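Local structure of ribosome hibernation protein YHBH (Vibrio cholerae serotype O1, 4HEI) at residues M1-Q6 against N35-I40; H8-T13 against L41-L46; D18-K23 against A72-L77; A63-E68 against V78-R83. The protein probably inhibits translation in stationary phase by binding the small ribosomal subunit, associating with 100S particles, the paired form of 70S ribosomes. All coordinates share one frame; numbering follows the deposited sequence.

Interaction 1: M1-Q6 against N35-I40; sequences MQINIQ and NHVQVI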
# COMPACT_ATOMS: atom_id res chain seq x y z
N MET A 1 -11.90 4.57 -5.40
CA MET A 1 -10.72 3.72 -5.09
C MET A 1 -11.06 2.23 -5.15
O MET A 1 -11.86 1.72 -4.36
CB MET A 1 -10.16 4.06 -3.70
CG MET A 1 -9.04 3.14 -3.22
SD MET A 1 -8.27 3.68 -1.67
CE MET A 1 -9.55 3.24 -0.48
N GLN A 2 -10.44 1.53 -6.11
CA GLN A 2 -10.64 0.10 -6.27
C GLN A 2 -9.30 -0.55 -5.97
O GLN A 2 -8.35 -0.41 -6.75
CB GLN A 2 -11.07 -0.23 -7.70
CG GLN A 2 -12.40 0.36 -8.09
CD GLN A 2 -12.85 -0.08 -9.47
OE1 GLN A 2 -13.02 -1.27 -9.73
NE2 GLN A 2 -13.04 0.88 -10.37
N ILE A 3 -9.22 -1.25 -4.84
CA ILE A 3 -7.99 -1.91 -4.42
C ILE A 3 -7.91 -3.38 -4.81
O ILE A 3 -8.83 -4.15 -4.56
CB ILE A 3 -7.81 -1.86 -2.89
CG1 ILE A 3 -7.94 -0.42 -2.39
CG2 ILE A 3 -6.45 -2.42 -2.51
CD1 ILE A 3 -7.99 -0.31 -0.88
N ASN A 4 -6.80 -3.77 -5.43
CA ASN A 4 -6.60 -5.16 -5.80
C ASN A 4 -5.42 -5.65 -4.98
O ASN A 4 -4.31 -5.13 -5.11
CB ASN A 4 -6.30 -5.31 -7.29
CG ASN A 4 -6.09 -6.77 -7.69
OD1 ASN A 4 -5.10 -7.39 -7.30
ND2 ASN A 4 -7.04 -7.32 -8.44
N ILE A 5 -5.66 -6.63 -4.12
CA ILE A 5 -4.60 -7.18 -3.29
C ILE A 5 -4.23 -8.56 -3.78
O ILE A 5 -5.09 -9.44 -3.89
CB ILE A 5 -5.04 -7.28 -1.82
CG1 ILE A 5 -5.50 -5.91 -1.32
CG2 ILE A 5 -3.90 -7.81 -0.97
CD1 ILE A 5 -6.08 -5.93 0.08
N GLN A 6 -2.95 -8.75 -4.08
CA GLN A 6 -2.45 -10.04 -4.55
C GLN A 6 -1.33 -10.53 -3.64
O GLN A 6 -0.57 -9.74 -3.08
CB GLN A 6 -1.93 -9.93 -5.98
CG GLN A 6 -2.99 -9.61 -7.01
CD GLN A 6 -4.06 -10.68 -7.08
OE1 GLN A 6 -3.75 -11.87 -7.15
NE2 GLN A 6 -5.32 -10.27 -7.08
N ASN A 35 -7.46 6.64 -7.66
CA ASN A 35 -8.30 5.81 -8.51
C ASN A 35 -7.98 4.34 -8.27
O ASN A 35 -8.41 3.76 -7.27
CB ASN A 35 -8.09 6.21 -9.97
CG ASN A 35 -8.37 7.68 -10.21
OD1 ASN A 35 -9.41 8.20 -9.78
ND2 ASN A 35 -7.46 8.37 -10.88
N HIS A 36 -7.22 3.72 -9.16
CA HIS A 36 -6.88 2.32 -8.96
C HIS A 36 -5.71 2.14 -8.01
O HIS A 36 -4.78 2.96 -7.97
CB HIS A 36 -6.56 1.63 -10.29
CG HIS A 36 -7.77 1.07 -10.99
ND1 HIS A 36 -8.62 1.84 -11.75
CD2 HIS A 36 -8.27 -0.19 -11.02
CE1 HIS A 36 -9.60 1.09 -12.22
NE2 HIS A 36 -9.41 -0.15 -11.79
N VAL A 37 -5.77 1.07 -7.22
CA VAL A 37 -4.71 0.76 -6.28
C VAL A 37 -4.34 -0.71 -6.38
O VAL A 37 -5.22 -1.58 -6.42
CB VAL A 37 -5.15 1.03 -4.82
CG1 VAL A 37 -4.06 0.58 -3.85
CG2 VAL A 37 -5.46 2.51 -4.62
N GLN A 38 -3.05 -1.00 -6.45
CA GLN A 38 -2.58 -2.37 -6.50
C GLN A 38 -1.66 -2.59 -5.31
O GLN A 38 -0.84 -1.74 -4.99
CB GLN A 38 -1.79 -2.67 -7.77
CG GLN A 38 -1.19 -4.07 -7.80
CD GLN A 38 -2.26 -5.17 -7.89
OE1 GLN A 38 -3.15 -5.11 -8.75
NE2 GLN A 38 -2.16 -6.17 -7.02
N VAL A 39 -1.82 -3.73 -4.65
CA VAL A 39 -0.99 -4.07 -3.52
C VAL A 39 -0.54 -5.50 -3.70
O VAL A 39 -1.32 -6.36 -4.10
CB VAL A 39 -1.77 -3.96 -2.17
CG1 VAL A 39 -0.88 -4.45 -1.01
CG2 VAL A 39 -2.17 -2.51 -1.92
N ILE A 40 0.74 -5.74 -3.46
CA ILE A 40 1.30 -7.08 -3.56
C ILE A 40 2.04 -7.39 -2.27
O ILE A 40 2.92 -6.63 -1.84
CB ILE A 40 2.28 -7.22 -4.74
CG1 ILE A 40 1.55 -7.04 -6.06
CG2 ILE A 40 2.92 -8.60 -4.72
CD1 ILE A 40 2.43 -7.24 -7.27
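Asn4 OD1 is gripped by two side-chain amides, one from its own strand and one from the strand alongside. Gln38 NE2 donates across the contact at 3.2 Å to Asn4 OD1, and Gln6 NE2, on the same strand as Asn4, donates at 2.9 Å to the same oxygen. The two nitrogens arrive from opposite faces of the Asn4 amide plane, and the amide planes of Asn4 and Gln38 stand 48° apart. Gln38 reaches this position because its chain leaves the backbone with CG anti to N and then bends at chi2 (67°), which turns CD back toward residue 4. Its NE2 also donates to its neighbour Val39 O, sitting well above that carbonyl plane, so a single amide ties a side chain to a main-chain oxygen.

Beneath this polar face runs a regular parallel ladder. Val37 N donates to Gln2 O and Asn4 N to Val37 O, and Val39 O accepts from Gln6 N at 2.9 Å as well as from Gln38. On the other face the side chains are apolar: Ile3 CG1 lies 4.0 Å from Val37 CB, and Met1 CG meets Val37 CG2 at 3.9 Å. The short strand axes approach to 4.7 Å and are inclined by 15°.

Strand 2-8 is an outermost strand of the sheet, and strand 34-44 continues on its far side into backbone bonds with strand 47-56. Helix 14-27, which connects the two parallel strands, lays Val20, His21 and Phe24 over the face that carries Met1, Ile3 and Ile5.

Interaction 2: H8-T13 against L41-L46; sequences HHIDLT and LRVEKL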
# COMPACT_ATOMS: atom_id res chain seq x y z
N HIS A 8 1.96 -13.47 -3.14
CA HIS A 8 2.92 -14.30 -3.86
C HIS A 8 3.81 -15.02 -2.86
O HIS A 8 4.51 -14.38 -2.07
CB HIS A 8 3.78 -13.45 -4.80
CG HIS A 8 4.81 -14.24 -5.55
ND1 HIS A 8 4.49 -15.06 -6.61
CD2 HIS A 8 6.15 -14.36 -5.37
CE1 HIS A 8 5.59 -15.65 -7.05
NE2 HIS A 8 6.61 -15.24 -6.32
N HIS A 9 3.80 -16.35 -2.89
CA HIS A 9 4.60 -17.15 -1.98
C HIS A 9 4.26 -16.78 -0.54
O HIS A 9 5.15 -16.58 0.28
CB HIS A 9 6.09 -16.94 -2.23
CG HIS A 9 6.58 -17.50 -3.53
ND1 HIS A 9 7.90 -17.44 -3.91
CD2 HIS A 9 5.92 -18.13 -4.53
CE1 HIS A 9 8.04 -18.02 -5.10
NE2 HIS A 9 6.85 -18.45 -5.49
N ILE A 10 2.97 -16.70 -0.24
CA ILE A 10 2.53 -16.33 1.09
C ILE A 10 1.10 -16.79 1.33
O ILE A 10 0.33 -16.99 0.39
CB ILE A 10 2.59 -14.80 1.29
CG1 ILE A 10 2.27 -14.44 2.74
CG2 ILE A 10 1.60 -14.12 0.35
CD1 ILE A 10 2.29 -12.95 3.02
N ASP A 11 0.75 -16.96 2.60
CA ASP A 11 -0.61 -17.35 2.94
C ASP A 11 -1.39 -16.07 3.16
O ASP A 11 -1.45 -15.56 4.28
CB ASP A 11 -0.62 -18.20 4.22
CG ASP A 11 -2.03 -18.50 4.70
OD1 ASP A 11 -2.95 -18.53 3.86
OD2 ASP A 11 -2.22 -18.72 5.91
N LEU A 12 -1.95 -15.54 2.08
CA LEU A 12 -2.73 -14.31 2.15
C LEU A 12 -4.00 -14.58 2.96
O LEU A 12 -4.87 -15.34 2.54
CB LEU A 12 -3.09 -13.85 0.73
CG LEU A 12 -3.74 -12.48 0.54
CD1 LEU A 12 -2.82 -11.38 1.06
CD2 LEU A 12 -4.03 -12.27 -0.94
N THR A 13 -4.10 -13.96 4.14
CA THR A 13 -5.25 -14.15 5.02
C THR A 13 -6.24 -13.00 4.92
O THR A 13 -5.91 -11.92 4.43
CB THR A 13 -4.81 -14.26 6.49
OG1 THR A 13 -4.21 -13.03 6.90
CG2 THR A 13 -3.81 -15.39 6.66
N LEU A 41 1.69 -8.51 -1.65
CA LEU A 41 2.32 -8.97 -0.42
C LEU A 41 3.05 -10.25 -0.78
O LEU A 41 2.46 -11.16 -1.35
CB LEU A 41 1.26 -9.25 0.65
CG LEU A 41 0.30 -8.08 0.95
CD1 LEU A 41 -0.58 -8.45 2.12
CD2 LEU A 41 1.09 -6.82 1.25
N ARG A 42 4.34 -10.31 -0.48
CA ARG A 42 5.09 -11.51 -0.81
C ARG A 42 6.24 -11.74 0.15
O ARG A 42 6.63 -10.85 0.91
CB ARG A 42 5.62 -11.43 -2.25
CG ARG A 42 6.58 -10.27 -2.49
CD ARG A 42 7.04 -10.23 -3.95
NE ARG A 42 7.86 -9.05 -4.22
CZ ARG A 42 9.19 -9.03 -4.20
NH1 ARG A 42 9.88 -10.13 -3.93
NH2 ARG A 42 9.83 -7.89 -4.42
N VAL A 43 6.79 -12.95 0.09
CA VAL A 43 7.89 -13.33 0.95
C VAL A 43 9.11 -13.72 0.14
O VAL A 43 9.02 -14.48 -0.82
CB VAL A 43 7.49 -14.51 1.86
CG1 VAL A 43 8.64 -14.91 2.75
CG2 VAL A 43 6.27 -14.14 2.69
N GLU A 44 10.25 -13.16 0.52
CA GLU A 44 11.53 -13.44 -0.12
C GLU A 44 12.42 -13.86 1.05
O GLU A 44 12.85 -13.01 1.83
CB GLU A 44 12.08 -12.18 -0.79
CG GLU A 44 13.48 -12.31 -1.34
CD GLU A 44 13.94 -11.04 -2.05
OE1 GLU A 44 13.40 -10.74 -3.13
OE2 GLU A 44 14.83 -10.35 -1.51
N LYS A 45 12.66 -15.16 1.16
CA LYS A 45 13.44 -15.75 2.25
C LYS A 45 12.73 -15.44 3.57
O LYS A 45 11.65 -15.97 3.82
CB LYS A 45 14.90 -15.24 2.26
CG LYS A 45 15.13 -13.81 2.71
CD LYS A 45 16.57 -13.59 3.15
CE LYS A 45 16.73 -12.23 3.80
NZ LYS A 45 18.09 -12.03 4.36
N LEU A 46 13.32 -14.60 4.41
CA LEU A 46 12.71 -14.24 5.68
C LEU A 46 12.02 -12.88 5.58
O LEU A 46 11.26 -12.50 6.47
CB LEU A 46 13.77 -14.16 6.78
CG LEU A 46 14.45 -15.45 7.27
CD1 LEU A 46 15.53 -15.09 8.27
CD2 LEU A 46 13.41 -16.38 7.90
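Ile10 carries CG1 anti to its backbone N (chi1 -174°), which leaves CG2 in the crowded position between N and the carbonyl carbon, and that methyl comes 3.5 Å from Leu41 O. The rest of the same side chain meets Val43: Ile10 CB lies 4.0 Å from Val43 CG2, the two side chains crossing at about a right angle. Leu12 CD1 touches Leu41 CD1 at 3.8 Å, and these side chains too cross at about a right angle.

The backbone bonds mark where the parallel pairing ends. His8 N donates to Leu41 O at 3.0 Å, whereas the next bond, from Val43 N to His8 O, is weak at 3.5 Å. Beyond His8 the chain turns away, His9 taking positive phi and psi. The imidazole of His9 lies with one face under His8 NE2, which sits 3.2 Å above its centre. Arg42 packs CB against His8 CB at 3.7 Å, while its guanidinium is engaged by Glu51 in a salt bridge.

Met16 and Met70, one from each helix, continue the apolar cluster around Ile10 and Leu41. This is the first connection of a beta-alpha-beta crossover, where the chain leaves strand 2-8 and Thr13 N-caps helix 14-27.

Interaction 3: D18-K23 against A72-L77; sequences DYVHSK and AAIDSL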
# COMPACT_ATOMS: atom_id res chain seq x y z
N ASP A 18 -8.07 -7.36 5.28
CA ASP A 18 -8.88 -6.43 6.08
C ASP A 18 -8.00 -5.28 6.56
O ASP A 18 -8.40 -4.11 6.51
CB ASP A 18 -9.50 -7.14 7.28
CG ASP A 18 -10.58 -8.13 6.89
OD1 ASP A 18 -11.15 -7.99 5.79
OD2 ASP A 18 -10.87 -9.05 7.69
N TYR A 19 -6.81 -5.61 7.04
CA TYR A 19 -5.88 -4.61 7.54
C TYR A 19 -5.50 -3.63 6.43
O TYR A 19 -5.51 -2.42 6.63
CB TYR A 19 -4.62 -5.27 8.09
CG TYR A 19 -3.68 -4.32 8.78
CD1 TYR A 19 -4.04 -3.72 9.99
CD2 TYR A 19 -2.45 -3.99 8.22
CE1 TYR A 19 -3.18 -2.83 10.62
CE2 TYR A 19 -1.60 -3.09 8.84
CZ TYR A 19 -1.97 -2.52 10.04
OH TYR A 19 -1.13 -1.63 10.66
N VAL A 20 -5.16 -4.16 5.26
CA VAL A 20 -4.79 -3.31 4.14
C VAL A 20 -5.94 -2.37 3.82
O VAL A 20 -5.73 -1.16 3.65
CB VAL A 20 -4.46 -4.14 2.89
CG1 VAL A 20 -4.28 -3.22 1.68
CG2 VAL A 20 -3.18 -4.96 3.12
N HIS A 21 -7.15 -2.91 3.73
CA HIS A 21 -8.31 -2.08 3.44
C HIS A 21 -8.48 -0.99 4.50
O HIS A 21 -8.77 0.16 4.18
CB HIS A 21 -9.56 -2.95 3.35
CG HIS A 21 -9.83 -3.46 1.97
ND1 HIS A 21 -10.27 -2.63 0.96
CD2 HIS A 21 -9.69 -4.69 1.43
CE1 HIS A 21 -10.38 -3.33 -0.16
NE2 HIS A 21 -10.04 -4.58 0.10
N SER A 22 -8.26 -1.36 5.75
CA SER A 22 -8.37 -0.41 6.85
C SER A 22 -7.43 0.78 6.63
O SER A 22 -7.84 1.94 6.73
CB SER A 22 -8.04 -1.11 8.17
OG SER A 22 -8.14 -0.20 9.26
N LYS A 23 -6.17 0.49 6.34
CA LYS A 23 -5.16 1.53 6.12
C LYS A 23 -5.53 2.46 4.95
O LYS A 23 -5.36 3.67 5.05
CB LYS A 23 -3.80 0.89 5.84
CG LYS A 23 -3.33 -0.08 6.91
CD LYS A 23 -3.01 0.61 8.22
CE LYS A 23 -1.78 1.50 8.09
NZ LYS A 23 -1.33 2.03 9.40
N ALA A 72 3.86 -5.17 9.93
CA ALA A 72 4.78 -4.06 10.15
C ALA A 72 5.25 -3.56 8.78
O ALA A 72 5.48 -2.36 8.59
CB ALA A 72 5.97 -4.52 10.98
N ALA A 73 5.40 -4.48 7.84
CA ALA A 73 5.83 -4.12 6.49
C ALA A 73 4.77 -3.21 5.86
O ALA A 73 5.09 -2.19 5.26
CB ALA A 73 6.01 -5.38 5.64
N ILE A 74 3.51 -3.59 6.02
CA ILE A 74 2.41 -2.80 5.48
C ILE A 74 2.38 -1.41 6.10
O ILE A 74 2.16 -0.42 5.41
CB ILE A 74 1.06 -3.51 5.69
CG1 ILE A 74 1.04 -4.81 4.87
CG2 ILE A 74 -0.09 -2.60 5.28
CD1 ILE A 74 -0.07 -5.76 5.25
N ASP A 75 2.60 -1.33 7.41
CA ASP A 75 2.60 -0.02 8.07
C ASP A 75 3.70 0.85 7.52
O ASP A 75 3.51 2.05 7.33
CB ASP A 75 2.78 -0.17 9.58
CG ASP A 75 1.56 -0.72 10.24
OD1 ASP A 75 0.47 -0.13 10.06
OD2 ASP A 75 1.68 -1.74 10.95
N SER A 76 4.87 0.26 7.30
CA SER A 76 5.99 1.02 6.76
C SER A 76 5.68 1.48 5.34
O SER A 76 6.01 2.60 4.95
CB SER A 76 7.27 0.18 6.77
OG SER A 76 7.66 -0.12 8.10
N LEU A 77 5.03 0.60 4.57
CA LEU A 77 4.67 0.93 3.20
C LEU A 77 3.76 2.14 3.17
O LEU A 77 3.99 3.08 2.41
CB LEU A 77 3.96 -0.26 2.53
CG LEU A 77 3.31 0.03 1.17
CD1 LEU A 77 4.36 0.51 0.17
CD2 LEU A 77 2.63 -1.24 0.65
O HOH W 1 1.23 3.58 8.50
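Ile74, Tyr19 and Asp75 lose the most surface where the two helices face each other, and they divide the contact into an apolar half and a polar half. Ile74 points from helix 70-91 toward helix 14-27 and offers both branches. Its CG2 lies 3.9 Å from Tyr19 CE2, the two side chains sliding past each other in opposite directions, while Ile74 CD1 meets Val20 CG2 at 3.9 Å with the side chains crossing at about a right angle.

Tyr19 leaves its helix with CG anti to the backbone N (chi1 -173°). The hydroxyl end of its ring lies at the carboxylate of Asp75, which stands at the ring edge with its plane turned 88° from it. The modelled approach of Asp75 OD1 to the hydroxyl is too short to be trusted, so the placement of that oxygen is doubtful.

Lys23, one helical turn after Tyr19, lays CG over one face of the phenol ring, toward its rim, and bends at chi2 and chi3. Its ammonium forms a salt bridge with Asp75, Lys23 NZ to OD1 measuring 2.9 Å with the same reservation about the oxygen. A water adds a second link, accepting from Lys23 NZ at 3.1 Å and donating to Asp75 O at 3.0 Å.

Tyr71 meets the Tyr19 ring edge-to-face, and Val20 reaches down to Ile5 of the sheet. The short helical axes are 10.9 Å apart and 20° from parallel, a spacing bridged by long side chains. Two nearly parallel helices on one face of a four-stranded sheet are characteristic of this beta-alpha-beta-beta-beta-alpha fold, which resembles that of YfiA of E. coli.

Interaction 4: A63-E68 against V78-R83; sequences AHADDE and VDKLVR. With 3CO (cobalt (III) ion), chain C.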
# COMPACT_ATOMS: atom_id res chain seq x y z
N ALA A 63 5.78 2.44 -4.05
CA ALA A 63 6.72 2.17 -2.99
C ALA A 63 6.66 0.73 -2.51
O ALA A 63 5.65 0.05 -2.70
CB ALA A 63 6.46 3.11 -1.82
N HIS A 64 7.75 0.28 -1.91
CA HIS A 64 7.87 -1.06 -1.35
C HIS A 64 8.40 -0.85 0.06
O HIS A 64 9.07 0.15 0.34
CB HIS A 64 8.91 -1.92 -2.08
CG HIS A 64 8.54 -2.29 -3.48
ND1 HIS A 64 9.25 -3.22 -4.20
CD2 HIS A 64 7.55 -1.86 -4.29
CE1 HIS A 64 8.72 -3.34 -5.40
NE2 HIS A 64 7.68 -2.53 -5.49
N ALA A 65 8.13 -1.81 0.94
CA ALA A 65 8.62 -1.78 2.31
C ALA A 65 8.75 -3.23 2.75
O ALA A 65 7.95 -4.08 2.33
CB ALA A 65 7.64 -1.02 3.22
N ASP A 66 9.76 -3.55 3.55
CA ASP A 66 9.91 -4.92 4.00
C ASP A 66 10.17 -5.00 5.49
O ASP A 66 10.62 -4.03 6.10
CB ASP A 66 11.01 -5.65 3.21
CG ASP A 66 12.41 -5.21 3.59
OD1 ASP A 66 13.37 -5.88 3.16
OD2 ASP A 66 12.55 -4.20 4.32
N ASP A 67 9.89 -6.15 6.07
CA ASP A 67 10.05 -6.34 7.50
C ASP A 67 10.00 -7.83 7.81
O ASP A 67 9.66 -8.64 6.94
CB ASP A 67 8.90 -5.61 8.21
CG ASP A 67 9.12 -5.45 9.70
OD1 ASP A 67 8.83 -6.40 10.46
OD2 ASP A 67 9.58 -4.37 10.10
N GLU A 68 10.37 -8.22 9.03
CA GLU A 68 10.30 -9.62 9.39
C GLU A 68 8.82 -9.95 9.62
O GLU A 68 8.42 -11.11 9.54
CB GLU A 68 11.13 -9.91 10.65
CG GLU A 68 12.62 -10.11 10.37
CD GLU A 68 13.43 -10.42 11.61
OE1 GLU A 68 13.05 -11.35 12.36
OE2 GLU A 68 14.46 -9.75 11.84
N VAL A 78 2.71 2.12 3.99
CA VAL A 78 1.77 3.23 4.03
C VAL A 78 2.47 4.53 4.40
O VAL A 78 2.18 5.58 3.82
CB VAL A 78 0.62 2.94 5.00
CG1 VAL A 78 -0.27 4.16 5.15
CG2 VAL A 78 -0.19 1.77 4.47
N ASP A 79 3.39 4.48 5.36
CA ASP A 79 4.11 5.69 5.73
C ASP A 79 4.86 6.26 4.54
O ASP A 79 4.93 7.47 4.37
CB ASP A 79 5.07 5.42 6.89
CG ASP A 79 4.36 5.33 8.23
OD1 ASP A 79 3.42 6.11 8.45
OD2 ASP A 79 4.75 4.49 9.08
N LYS A 80 5.42 5.39 3.70
CA LYS A 80 6.14 5.84 2.51
C LYS A 80 5.17 6.45 1.49
O LYS A 80 5.46 7.47 0.88
CB LYS A 80 6.90 4.69 1.85
CG LYS A 80 8.03 4.10 2.69
CD LYS A 80 8.85 3.12 1.86
CE LYS A 80 9.94 2.46 2.69
NZ LYS A 80 10.80 1.57 1.86
N LEU A 81 4.02 5.80 1.32
CA LEU A 81 3.02 6.29 0.37
C LEU A 81 2.48 7.65 0.81
O LEU A 81 2.31 8.54 -0.01
CB LEU A 81 1.86 5.29 0.27
CG LEU A 81 2.19 3.90 -0.30
CD1 LEU A 81 0.95 3.02 -0.21
CD2 LEU A 81 2.66 4.03 -1.74
N VAL A 82 2.21 7.80 2.10
CA VAL A 82 1.70 9.06 2.63
C VAL A 82 2.68 10.20 2.37
O VAL A 82 2.27 11.29 1.98
CB VAL A 82 1.42 8.96 4.16
CG1 VAL A 82 1.03 10.33 4.71
CG2 VAL A 82 0.30 7.97 4.41
N ARG A 83 3.97 9.95 2.57
CA ARG A 83 4.99 10.98 2.32
C ARG A 83 4.92 11.42 0.87
O ARG A 83 4.90 12.61 0.56
CB ARG A 83 6.40 10.46 2.60
CG ARG A 83 6.68 10.06 4.03
CD ARG A 83 8.18 10.09 4.32
NE ARG A 83 8.48 9.61 5.67
CZ ARG A 83 8.56 8.32 6.00
NH1 ARG A 83 8.37 7.38 5.09
NH2 ARG A 83 8.81 7.98 7.26
CO 3CO C . 6.75 -2.29 -7.14
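Strand 63-67 and helix 78-83 run roughly antiparallel, their axes 152° apart in direction and 8.0 Å apart at closest approach, with Ala63 and Leu81 nearest in the backbone. Small side chains allow this closeness: Ala63 CB points at the helix and touches Leu81 CD2 at 3.9 Å and Lys80 CB at 4.0 Å.

Lys80 supplies the polar link. Its chain is extended beyond CG, and Lys80 NZ donates to His64 O at 2.7 Å. The nitrogen lies in the carbonyl plane, with a C=O...N angle of 154°. On the way, the aliphatic part packs lightly on the strand, Lys80 CE lying 4.2 Å from Ala65 CB.

While the carbonyl of His64 is held by the helix, its imidazole leaves on the opposite side. His64 NE2 binds the cobalt ion at 1.9 Å, and His62, two residues earlier on the same strand, is the other protein ligand. Beneath the helix, Leu81 also rests on Ala52 of strand 47-56 and Phe24 of helix 14-27. Helix-on-sheet packing is thus paired here with a two-histidine cobalt site on the sheet's other face.

How the interactions relate
From the N terminus, interaction 1 closes the beta-alpha-beta loop by bringing strand 2-8 beside strand 34-44, with helix 14-27 between them in sequence. Interaction 2 continues the same pairing: its segments alternate with those of interaction 1, and Gln6 O probably accepts from Leu41 N where the two meet. Interaction 3 spans the longest loop, taking in three strands of the sheet to join the two helices, and it crosses both earlier contacts. Ile74 packs on Leu41, linking it to interaction 2. Interaction 4 closes a short strand-to-helix loop at the other sheet edge, crossing interaction 3 through helix 70-91 and following interactions 1 and 2 in series.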